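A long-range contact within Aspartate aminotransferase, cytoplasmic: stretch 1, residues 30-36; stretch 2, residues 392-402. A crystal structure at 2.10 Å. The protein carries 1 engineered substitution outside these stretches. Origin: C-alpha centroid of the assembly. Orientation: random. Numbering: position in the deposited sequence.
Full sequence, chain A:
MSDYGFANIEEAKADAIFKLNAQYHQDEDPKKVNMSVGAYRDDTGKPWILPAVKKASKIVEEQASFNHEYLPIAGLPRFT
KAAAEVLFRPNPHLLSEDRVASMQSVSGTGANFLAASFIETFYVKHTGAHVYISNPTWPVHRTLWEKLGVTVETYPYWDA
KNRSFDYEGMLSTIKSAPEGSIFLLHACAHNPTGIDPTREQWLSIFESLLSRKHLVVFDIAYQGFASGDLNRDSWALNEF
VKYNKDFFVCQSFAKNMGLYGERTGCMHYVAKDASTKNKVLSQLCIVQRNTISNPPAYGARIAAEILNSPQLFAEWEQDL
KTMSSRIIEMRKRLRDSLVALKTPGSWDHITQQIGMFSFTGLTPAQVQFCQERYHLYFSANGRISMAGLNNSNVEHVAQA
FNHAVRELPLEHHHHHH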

# COMPACT_ATOMS: atom_id res chain seq x y z
N PRO A 30 28.29 -16.86 -20.02
CA PRO A 30 28.54 -16.97 -18.56
C PRO A 30 29.07 -15.69 -17.91
O PRO A 30 28.91 -15.53 -16.70
N LYS A 31 29.65 -14.77 -18.68
CA LYS A 31 30.23 -13.54 -18.13
C LYS A 31 29.23 -12.39 -18.03
O LYS A 31 29.62 -11.27 -17.71
N LYS A 32 27.94 -12.65 -18.27
CA LYS A 32 26.98 -11.55 -18.27
C LYS A 32 26.84 -10.94 -16.88
O LYS A 32 27.02 -11.61 -15.86
N VAL A 33 26.53 -9.64 -16.84
CA VAL A 33 26.36 -8.90 -15.59
C VAL A 33 25.10 -8.04 -15.73
O VAL A 33 24.93 -7.35 -16.74
N ASN A 34 24.24 -8.08 -14.71
CA ASN A 34 23.07 -7.20 -14.66
C ASN A 34 23.46 -5.98 -13.84
O ASN A 34 23.57 -6.05 -12.61
N MET A 35 23.68 -4.85 -14.51
CA MET A 35 24.03 -3.62 -13.82
C MET A 35 22.86 -2.66 -13.73
O MET A 35 23.05 -1.45 -13.65
N SER A 36 21.64 -3.18 -13.73
CA SER A 36 20.46 -2.35 -13.58
C SER A 36 19.67 -2.70 -12.32
O SER A 36 18.58 -2.15 -12.13
N SER A 392 34.19 -10.40 -8.46
CA SER A 392 34.24 -11.36 -9.56
C SER A 392 34.03 -10.72 -10.94
O SER A 392 34.33 -11.37 -11.94
N ASN A 393 33.54 -9.48 -11.02
CA ASN A 393 33.22 -8.90 -12.32
C ASN A 393 33.71 -7.47 -12.56
O ASN A 393 33.56 -6.97 -13.68
N VAL A 394 34.31 -6.81 -11.57
CA VAL A 394 34.60 -5.38 -11.73
C VAL A 394 35.70 -5.15 -12.77
O VAL A 394 35.68 -4.14 -13.48
N GLU A 395 36.65 -6.08 -12.90
CA GLU A 395 37.67 -5.92 -13.92
C GLU A 395 37.10 -6.17 -15.32
O GLU A 395 37.47 -5.48 -16.28
N HIS A 396 36.21 -7.15 -15.46
CA HIS A 396 35.49 -7.33 -16.71
C HIS A 396 34.73 -6.06 -17.09
O HIS A 396 34.75 -5.64 -18.26
N VAL A 397 34.09 -5.40 -16.12
CA VAL A 397 33.34 -4.17 -16.40
C VAL A 397 34.27 -3.04 -16.83
O VAL A 397 34.00 -2.32 -17.81
N ALA A 398 35.37 -2.84 -16.10
CA ALA A 398 36.35 -1.82 -16.49
C ALA A 398 36.89 -2.06 -17.90
O ALA A 398 37.05 -1.12 -18.68
N GLN A 399 37.20 -3.32 -18.22
CA GLN A 399 37.73 -3.63 -19.54
C GLN A 399 36.71 -3.29 -20.63
O GLN A 399 37.08 -2.79 -21.70
N ALA A 400 35.43 -3.57 -20.37
CA ALA A 400 34.36 -3.24 -21.31
C ALA A 400 34.27 -1.74 -21.53
O ALA A 400 34.21 -1.28 -22.68
N PHE A 401 34.22 -0.97 -20.44
CA PHE A 401 34.15 0.49 -20.56
C PHE A 401 35.35 1.02 -21.32
O PHE A 401 35.20 1.86 -22.23
N ASN A 402 36.55 0.56 -20.97
CA ASN A 402 37.75 1.01 -21.65
C ASN A 402 37.65 0.77 -23.15
O ASN A 402 37.89 1.67 -23.96

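The contact follows a simple alternation. Along the first stretch, which is strand only at Val-33 and Asn-34, Lys-31, Val-33 and Met-35 point CA-to-CB toward the second stretch, while Lys-32 and Asn-34 between them point away. The second stretch answers with Asn-393, just before the helix, and His-396, Val-397 and Phe-401 within it. Asn-393, Val-397 and Phe-401 are four residues apart, and His-396 follows Asn-393 by three, so that all four come to the same side. No hydrogen bond crosses; the contact is made by packing, with 283 Å² buried over both sides.

The purely apolar part centres on Met-35, whose m chi1, off-rotamer chi2 near 141° and p chi3 carry its methyl to two helix residues one turn apart. Met-35 CE lies 3.8 Å from Val-397 CG1, on a t valine, and 3.7 Å from Phe-401 CZ. Phe-401 starts sideways, but its m chi1 brings the ring end nearer; a long flexible thioether thus meets a ring that reaches in from the next turn.

Packing against polar side chains occupies the other end. Val-33, buried and in the t rotamer, sets CG1 3.6 Å from Asn-393 ND2, and CG2 lies 4.4 Å from His-396 CD2. Asn-393, with p chi1, sits at the N-cap position without making a capping bond; its ND2 is hydrogen-bonded elsewhere in the structure, so the valine methyl covers an amide whose polar needs are met. His-396, t at chi1, presents one ring face to Lys-31 CB, 4.1 Å from His-396 NE2. Lys-31 O is closer to that NE2, at 3.6 Å, yet this is contact without a hydrogen bond, and NE2 finds its partner elsewhere. The lysine, m then t, t, m, contributes its base while its end leads away.

Asn-34 OD1 accepts from Ser-36 OG at 2.7 Å and from Ser-36 N at 2.9 Å, polar bonding kept off the helix-facing side.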

# COMPACT_ATOMS: atom_id res chain seq x y z
CB PRO A 30 29.56 -18.11 -18.46
CG PRO A 30 30.13 -18.27 -19.83
CD PRO A 30 29.06 -17.85 -20.79
CB LYS A 31 31.44 -13.11 -18.96
CG LYS A 31 32.49 -14.22 -19.10
CD LYS A 31 33.91 -13.66 -19.28
CE LYS A 31 35.00 -14.75 -19.11
NZ LYS A 31 35.20 -15.39 -17.73
CB LYS A 32 25.62 -12.02 -18.79
CG LYS A 32 24.93 -13.09 -17.94
CD LYS A 32 23.59 -13.45 -18.58
CE LYS A 32 22.68 -14.26 -17.65
NZ LYS A 32 21.46 -14.68 -18.40
CB VAL A 33 27.58 -8.01 -15.27
CG1 VAL A 33 27.41 -7.29 -13.90
CG2 VAL A 33 28.88 -8.82 -15.30
CB ASN A 34 21.85 -7.89 -14.07
CG ASN A 34 20.59 -7.05 -14.19
OD1 ASN A 34 20.65 -5.85 -14.44
ND2 ASN A 34 19.43 -7.68 -14.02
CB MET A 35 25.23 -2.96 -14.49
CG MET A 35 26.54 -3.53 -14.00
SD MET A 35 27.68 -3.65 -15.37
CE MET A 35 28.12 -1.94 -15.59
CB SER A 36 19.57 -2.46 -14.82
OG SER A 36 19.02 -3.77 -14.89
CB SER A 392 33.20 -12.47 -9.34
OG SER A 392 31.89 -12.02 -9.68
CB ASN A 393 31.70 -8.95 -12.57
CG ASN A 393 30.88 -8.14 -11.56
OD1 ASN A 393 31.35 -7.15 -10.98
ND2 ASN A 393 29.63 -8.56 -11.35
CB VAL A 394 34.94 -4.73 -10.37
CG1 VAL A 394 36.20 -5.33 -9.75
CG2 VAL A 394 35.09 -3.21 -10.53
CB GLU A 395 38.84 -6.87 -13.64
CG GLU A 395 40.19 -6.20 -13.76
CD GLU A 395 40.36 -5.05 -12.78
OE1 GLU A 395 39.94 -5.18 -11.60
OE2 GLU A 395 40.92 -4.01 -13.20
CB HIS A 396 34.55 -8.53 -16.57
CG HIS A 396 33.68 -8.78 -17.76
ND1 HIS A 396 34.17 -9.26 -18.96
CD2 HIS A 396 32.34 -8.65 -17.94
CE1 HIS A 396 33.17 -9.40 -19.82
NE2 HIS A 396 32.05 -9.04 -19.22
CB VAL A 397 32.49 -3.77 -15.18
CG1 VAL A 397 31.86 -2.36 -15.39
CG2 VAL A 397 31.43 -4.82 -14.91
CB ALA A 398 37.50 -1.79 -15.49
CB GLN A 399 38.13 -5.10 -19.62
CG GLN A 399 39.34 -5.48 -18.77
CD GLN A 399 40.66 -5.20 -19.46
OE1 GLN A 399 40.72 -4.99 -20.68
NE2 GLN A 399 41.75 -5.20 -18.68
CB ALA A 400 33.02 -3.76 -20.80
CB PHE A 401 34.07 1.14 -19.17
CG PHE A 401 32.74 0.96 -18.46
CD1 PHE A 401 31.77 0.10 -18.94
CD2 PHE A 401 32.46 1.68 -17.31
CE1 PHE A 401 30.55 -0.06 -18.28
CE2 PHE A 401 31.24 1.53 -16.64
CZ PHE A 401 30.28 0.67 -17.13
CB ASN A 402 38.98 0.31 -21.07
CG ASN A 402 40.26 0.64 -21.81
OD1 ASN A 402 40.71 1.78 -21.81
ND2 ASN A 402 40.85 -0.36 -22.46